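Local atomic coordinates of Cry23AA1 (Bacillus thuringiensis, PDB entry 4RHZ), a protein that forms a binary complex with Cry37Aa1, binds zinc, and is probably a pore-forming insecticidal toxin of the aerolysin family. Residues S25-S30 / G171-R176; T138-P143 / I229-Y234. All blocks are in the same frame, centred on the assembly; numbering follows the deposited sequence. Where two conformers were deposited one is given.

Contact 1: S25-S30 / G171-R176; sequences STYDPS and GTLFCR
The end of strand 22-27 pairs antiparallel with strand 146-179 here, and three backbone hydrogen bonds join them, one of them weak. Thr26 and Phe174 form the hydrogen-bonded pair. Phe174 N reaches Thr26 O at 2.8 Å, almost along the C=O axis, whereas the return bond from Thr26 N to Phe174 O is bent and weak. That carbonyl has a second donor in a water, which in turn accepts from Arg176 NH1 at 2.8 Å; the water thus links the arginine, extended from CG to NE, to the Phe174 carbonyl, and Phe174 CE2 lies over one face of its guanidinium. Beyond the strand, Asp28 N gives a further bond to Thr172 O, 2.9 Å, in the plane of the carbonyl.

Asp28 then turns the chain. With CG anti to its backbone N (chi1 -178°), OD2 takes Ser30 N from above the carboxylate plane at 2.9 Å, an Asx turn, and Ser30 OG at its anti lone pair, 2.5 Å away. A short acidic side chain suits this double grip. Gly171 faces Ser30 with a positive phi (105°) that glycine adopts easily, and a beta carbon there would clash with Ser30 O.

On the face carrying Ser25, Tyr27, Leu173 and Cys175, Leu173 CD2 sits over the centre of the Tyr27 ring, 3.9 Å from its centroid, a CH-pi contact between side chains running alongside each other. Helix 6-18 covers this face, Gln7 NE2 bonding to Ser25 OG and Ile10 touching Cys175, while strand 182-190 pairs with strand 146-179 through backbone bonds of Leu173 to Val189 and Cys175 to Val187.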
loop_
_atom_site.group_PDB
_atom_site.type_symbol
_atom_site.label_atom_id
_atom_site.label_comp_id
_atom_site.label_asym_id
_atom_site.label_seq_id
_atom_site.Cartn_x
_atom_site.Cartn_y
_atom_site.Cartn_z
ATOM N N SER A 25 -3.506 -1.562 -46.009
ATOM C CA SER A 25 -3.103 -0.212 -45.536
ATOM C C SER A 25 -1.603 -0.061 -45.285
ATOM O O SER A 25 -0.939 -1.003 -44.995
ATOM C CB SER A 25 -3.873 0.250 -44.269
ATOM O OG SER A 25 -3.901 -0.710 -43.187
ATOM N N THR A 26 -1.105 1.158 -45.320
ATOM C CA THR A 26 0.278 1.472 -45.136
ATOM C C THR A 26 0.275 2.798 -44.444
ATOM O O THR A 26 -0.441 3.692 -44.822
ATOM C CB THR A 26 0.971 1.630 -46.497
ATOM O OG1 THR A 26 0.906 0.352 -47.169
ATOM C CG2 THR A 26 2.421 1.912 -46.315
ATOM N N TYR A 27 1.064 2.916 -43.400
ATOM C CA TYR A 27 1.212 4.178 -42.677
ATOM C C TYR A 27 1.896 5.146 -43.581
ATOM O O TYR A 27 2.876 4.802 -44.194
ATOM C CB TYR A 27 1.998 3.975 -41.327
ATOM C CG TYR A 27 1.112 3.352 -40.270
ATOM C CD1 TYR A 27 1.135 2.018 -40.016
ATOM C CD2 TYR A 27 0.250 4.128 -39.520
ATOM C CE1 TYR A 27 0.273 1.433 -39.043
ATOM C CE2 TYR A 27 -0.550 3.552 -38.544
ATOM C CZ TYR A 27 -0.535 2.214 -38.319
ATOM O OH TYR A 27 -1.389 1.665 -37.315
ATOM N N ASP A 28 1.343 6.339 -43.695
ATOM C CA ASP A 28 1.969 7.374 -44.483
ATOM C C ASP A 28 3.214 7.871 -43.723
ATOM O O ASP A 28 3.188 7.956 -42.494
ATOM C CB ASP A 28 0.988 8.520 -44.735
ATOM C CG ASP A 28 1.580 9.617 -45.606
ATOM O OD1 ASP A 28 1.795 9.411 -46.811
ATOM O OD2 ASP A 28 1.821 10.715 -45.088
ATOM N N PRO A 29 4.296 8.220 -44.440
ATOM C CA PRO A 29 5.431 8.809 -43.715
ATOM C C PRO A 29 5.035 10.042 -42.866
ATOM O O PRO A 29 5.777 10.422 -41.988
ATOM C CB PRO A 29 6.405 9.246 -44.862
ATOM C CG PRO A 29 5.976 8.366 -46.121
ATOM C CD PRO A 29 4.461 8.312 -45.927
ATOM N N SER A 30 3.880 10.659 -43.099
ATOM C CA SER A 30 3.419 11.757 -42.200
ATOM C C SER A 30 2.898 11.249 -40.843
ATOM O O SER A 30 2.464 12.040 -39.982
ATOM C CB SER A 30 2.230 12.538 -42.819
ATOM O OG SER A 30 1.066 11.689 -42.911
ATOM N N GLY A 171 -1.604 12.357 -38.860
ATOM C CA GLY A 171 -1.212 11.691 -40.086
ATOM C C GLY A 171 -2.190 10.667 -40.602
ATOM O O GLY A 171 -3.261 10.513 -40.044
ATOM N N THR A 172 -1.825 9.953 -41.684
ATOM C CA THR A 172 -2.817 9.167 -42.390
ATOM C C THR A 172 -2.272 7.808 -42.711
ATOM O O THR A 172 -1.064 7.567 -42.606
ATOM C CB THR A 172 -3.152 9.820 -43.745
ATOM O OG1 THR A 172 -1.943 9.937 -44.521
ATOM C CG2 THR A 172 -3.796 11.192 -43.584
ATOM N N LEU A 173 -3.175 6.912 -43.081
ATOM C CA LEU A 173 -2.805 5.663 -43.727
ATOM C C LEU A 173 -3.261 5.758 -45.184
ATOM O O LEU A 173 -4.334 6.321 -45.494
ATOM C CB LEU A 173 -3.485 4.449 -43.060
ATOM C CG LEU A 173 -2.874 4.134 -41.684
ATOM C CD1 LEU A 173 -3.581 5.044 -40.624
ATOM C CD2 LEU A 173 -2.990 2.643 -41.365
ATOM N N PHE A 174 -2.450 5.161 -46.041
ATOM C CA PHE A 174 -2.807 4.958 -47.384
ATOM C C PHE A 174 -3.526 3.651 -47.503
ATOM O O PHE A 174 -2.926 2.624 -47.249
ATOM C CB PHE A 174 -1.583 5.000 -48.315
ATOM C CG PHE A 174 -1.982 4.967 -49.795
ATOM C CD1 PHE A 174 -2.820 5.956 -50.319
ATOM C CD2 PHE A 174 -1.642 3.924 -50.582
ATOM C CE1 PHE A 174 -3.238 5.936 -51.631
ATOM C CE2 PHE A 174 -2.071 3.879 -51.901
ATOM C CZ PHE A 174 -2.860 4.903 -52.433
ATOM N N CYS A 175 -4.793 3.660 -47.915
ATOM C CA CYS A 175 -5.584 2.410 -47.944
ATOM C C CYS A 175 -6.105 1.972 -49.342
ATOM O O CYS A 175 -6.738 2.752 -50.086
ATOM C CB CYS A 175 -6.750 2.447 -46.917
ATOM S SG CYS A 175 -6.389 3.469 -45.399
ATOM N N ARG A 176 -5.820 0.723 -49.664
ATOM C CA ARG A 176 -6.207 0.096 -50.876
ATOM C C ARG A 176 -7.309 -0.911 -50.550
ATOM O O ARG A 176 -7.078 -1.823 -49.771
ATOM C CB ARG A 176 -4.980 -0.621 -51.516
ATOM C CG ARG A 176 -3.713 0.304 -51.873
ATOM C CD ARG A 176 -2.535 -0.557 -52.407
ATOM N NE ARG A 176 -1.376 0.146 -52.989
ATOM C CZ ARG A 176 -0.260 0.520 -52.308
ATOM N NH1 ARG A 176 -0.199 0.300 -50.983
ATOM N NH2 ARG A 176 0.798 1.123 -52.937
HETATM O O HOH W 1 -2.009 0.373 -48.855
#

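Contact 2: T138-P143 / I229-Y234; sequences TKVTIP and IQVTEY
Strands 138-142 and 229-234 run nearly parallel, 12° apart in direction, but their axes come no closer than 9.5 Å. That spacing is too wide for backbone pairing, so the two meet mainly through side chains, as strands of facing layers do. Thr138 stands opposite Ile229 and Val140 opposite Val231, the latter two with CA atoms 8.7 Å apart. The alternation of a beta strand sends Ile229, Val231 and Glu233 toward the other segment and turns Gln230, Thr232 and Tyr234 from it.

At the first level Thr138 offers its methyl rather than its hydroxyl: OG1 is anti to the backbone N (chi1 -166°), which places CG2 in the crowded position between N and the carbonyl carbon. This methyl meets Ile229 CD1 at 3.9 Å and lies almost as near CG2, touching both branches of the isoleucine. Threonine suits the place because its beta branch puts a methyl against the isoleucine. One level on, Val140 CG2 and Val231 CG1 approach tip to tip at 4.5 Å, a looser contact between two buried valines.

Such facing sheets with apolar residues between them make a beta sandwich, here part of the elongated aerolysin-type fold. Tyr248 of strand 246-254 touches both valines, and Val148 of strand 146-179 packs on Val231 as well.

Toward Pro143 the filling becomes partly polar. Glu233, extended beyond CG, crosses the proline ring at about a right angle, and its OE1 rests 3.6 Å from both Pro143 CG and CD. The outward-turned residues of strand 229-234 serve the partner protein: Gln230 bonds to the backbone of Lys97 and Cys99 of the Cry37Aa1 chain, and Tyr234 OH to Asp35 of that chain.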
loop_
_atom_site.group_PDB
_atom_site.type_symbol
_atom_site.label_atom_id
_atom_site.label_comp_id
_atom_site.label_asym_id
_atom_site.label_seq_id
_atom_site.Cartn_x
_atom_site.Cartn_y
_atom_site.Cartn_z
ATOM N N THR A 138 21.487 -1.298 17.388
ATOM C CA THR A 138 21.575 -0.068 18.167
ATOM C C THR A 138 22.107 -0.510 19.541
ATOM O O THR A 138 22.072 -1.718 19.890
ATOM C CB THR A 138 20.240 0.645 18.247
ATOM O OG1 THR A 138 20.403 1.988 18.721
ATOM C CG2 THR A 138 19.227 -0.115 19.123
ATOM N N LYS A 139 22.634 0.463 20.280
ATOM C CA LYS A 139 23.371 0.199 21.490
ATOM C C LYS A 139 22.532 0.831 22.565
ATOM O O LYS A 139 22.306 2.034 22.591
ATOM C CB LYS A 139 24.717 0.867 21.387
ATOM C CG LYS A 139 25.845 0.195 22.164
ATOM C CD LYS A 139 26.908 1.283 22.550
ATOM C CE LYS A 139 28.301 0.704 22.746
ATOM N NZ LYS A 139 29.388 1.703 22.436
ATOM N N VAL A 140 22.009 0.022 23.447
ATOM C CA VAL A 140 21.154 0.614 24.450
ATOM C C VAL A 140 21.832 0.583 25.821
ATOM O O VAL A 140 22.606 -0.326 26.142
ATOM C CB VAL A 140 19.757 -0.097 24.522
ATOM C CG1 VAL A 140 19.913 -1.571 24.757
ATOM C CG2 VAL A 140 18.923 0.497 25.667
ATOM N N THR A 141 21.502 1.582 26.617
ATOM C CA THR A 141 21.925 1.626 28.000
ATOM C C THR A 141 20.787 1.119 28.866
ATOM O O THR A 141 19.712 1.718 28.887
ATOM C CB THR A 141 22.263 3.061 28.386
ATOM O OG1 THR A 141 23.370 3.491 27.595
ATOM C CG2 THR A 141 22.638 3.152 29.879
ATOM N N ILE A 142 21.035 0.020 29.554
ATOM C CA ILE A 142 20.043 -0.539 30.453
ATOM C C ILE A 142 20.290 -0.152 31.933
ATOM O O ILE A 142 21.234 -0.680 32.546
ATOM C CB ILE A 142 20.046 -2.060 30.374
ATOM C CG1 ILE A 142 19.962 -2.481 28.893
ATOM C CG2 ILE A 142 18.901 -2.605 31.213
ATOM C CD1 ILE A 142 20.205 -3.889 28.684
ATOM N N PRO A 143 19.420 0.691 32.522
ATOM C CA PRO A 143 19.624 0.979 33.931
ATOM C C PRO A 143 19.656 -0.267 34.792
ATOM O O PRO A 143 19.289 -1.339 34.358
ATOM C CB PRO A 143 18.427 1.876 34.313
ATOM C CG PRO A 143 18.092 2.595 33.006
ATOM C CD PRO A 143 18.301 1.457 31.961
ATOM N N ILE A 229 13.335 0.100 15.627
ATOM C CA ILE A 229 13.647 -0.694 16.838
ATOM C C ILE A 229 12.894 -0.065 17.969
ATOM O O ILE A 229 13.085 1.115 18.280
ATOM C CB ILE A 229 15.126 -0.721 17.121
ATOM C CG1 ILE A 229 15.807 -1.561 16.015
ATOM C CG2 ILE A 229 15.372 -1.351 18.490
ATOM C CD1 ILE A 229 17.289 -1.433 15.971
ATOM N N GLN A 230 11.979 -0.808 18.561
ATOM C CA GLN A 230 11.113 -0.203 19.519
ATOM C C GLN A 230 11.543 -0.727 20.899
ATOM O O GLN A 230 11.519 -1.944 21.155
ATOM C CB GLN A 230 9.653 -0.634 19.197
ATOM C CG GLN A 230 8.640 -0.381 20.279
ATOM C CD GLN A 230 7.341 -1.150 20.068
ATOM O OE1 GLN A 230 6.584 -0.826 19.137
ATOM N NE2 GLN A 230 7.029 -2.106 20.968
ATOM N N VAL A 231 11.924 0.184 21.788
ATOM C CA VAL A 231 12.569 -0.251 23.062
ATOM C C VAL A 231 11.728 0.104 24.245
ATOM O O VAL A 231 11.421 1.300 24.491
ATOM C CB VAL A 231 13.974 0.342 23.228
ATOM C CG1 VAL A 231 14.625 -0.165 24.582
ATOM C CG2 VAL A 231 14.895 -0.094 22.033
ATOM N N THR A 232 11.364 -0.934 24.991
ATOM C CA THR A 232 10.687 -0.755 26.287
ATOM C C THR A 232 11.564 -1.104 27.512
ATOM O O THR A 232 12.077 -2.230 27.608
ATOM C CB THR A 232 9.360 -1.608 26.342
ATOM O OG1 THR A 232 8.500 -1.183 25.252
ATOM C CG2 THR A 232 8.635 -1.337 27.583
ATOM N N GLU A 233 11.724 -0.165 28.452
ATOM C CA GLU A 233 12.455 -0.498 29.718
ATOM C C GLU A 233 11.437 -0.676 30.792
ATOM O O GLU A 233 10.585 0.151 30.926
ATOM C CB GLU A 233 13.349 0.635 30.211
ATOM C CG GLU A 233 14.229 1.253 29.226
ATOM C CD GLU A 233 15.171 2.375 29.810
ATOM O OE1 GLU A 233 15.113 2.736 31.045
ATOM O OE2 GLU A 233 15.971 2.890 29.005
ATOM N N TYR A 234 11.555 -1.743 31.553
ATOM C CA TYR A 234 10.699 -1.957 32.661
ATOM C C TYR A 234 11.504 -2.416 33.879
ATOM O O TYR A 234 12.499 -3.134 33.779
ATOM C CB TYR A 234 9.630 -2.973 32.351
ATOM C CG TYR A 234 8.405 -2.743 33.192
ATOM C CD1 TYR A 234 7.443 -1.789 32.809
ATOM C CD2 TYR A 234 8.195 -3.465 34.372
ATOM C CE1 TYR A 234 6.296 -1.577 33.573
ATOM C CE2 TYR A 234 7.054 -3.252 35.144
ATOM C CZ TYR A 234 6.119 -2.296 34.739
ATOM O OH TYR A 234 4.997 -2.079 35.477
#

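From the N terminus the chain passes helix 6-18 and enters 25-30, the first half of contact 1. It then runs through the long strand 67-90 to 138-143, where contact 2 opens before contact 1 has closed. Strand 146-179 follows directly and carries the chain back to 171-176, closing the first loop after 140 intervening residues; strand 211-235 later brings 229-234 up to close the second. The two loops therefore cross. Their centres lie about 72 Å apart, on opposite sides of the chain's centre: contact 1 joins neighbouring strands beside the N-terminal helix, contact 2 joins facing layers beside Cry37Aa1. Strand 146-179, which carries 171-176 and pairs with 211-235 in one sheet, connects these distant regions.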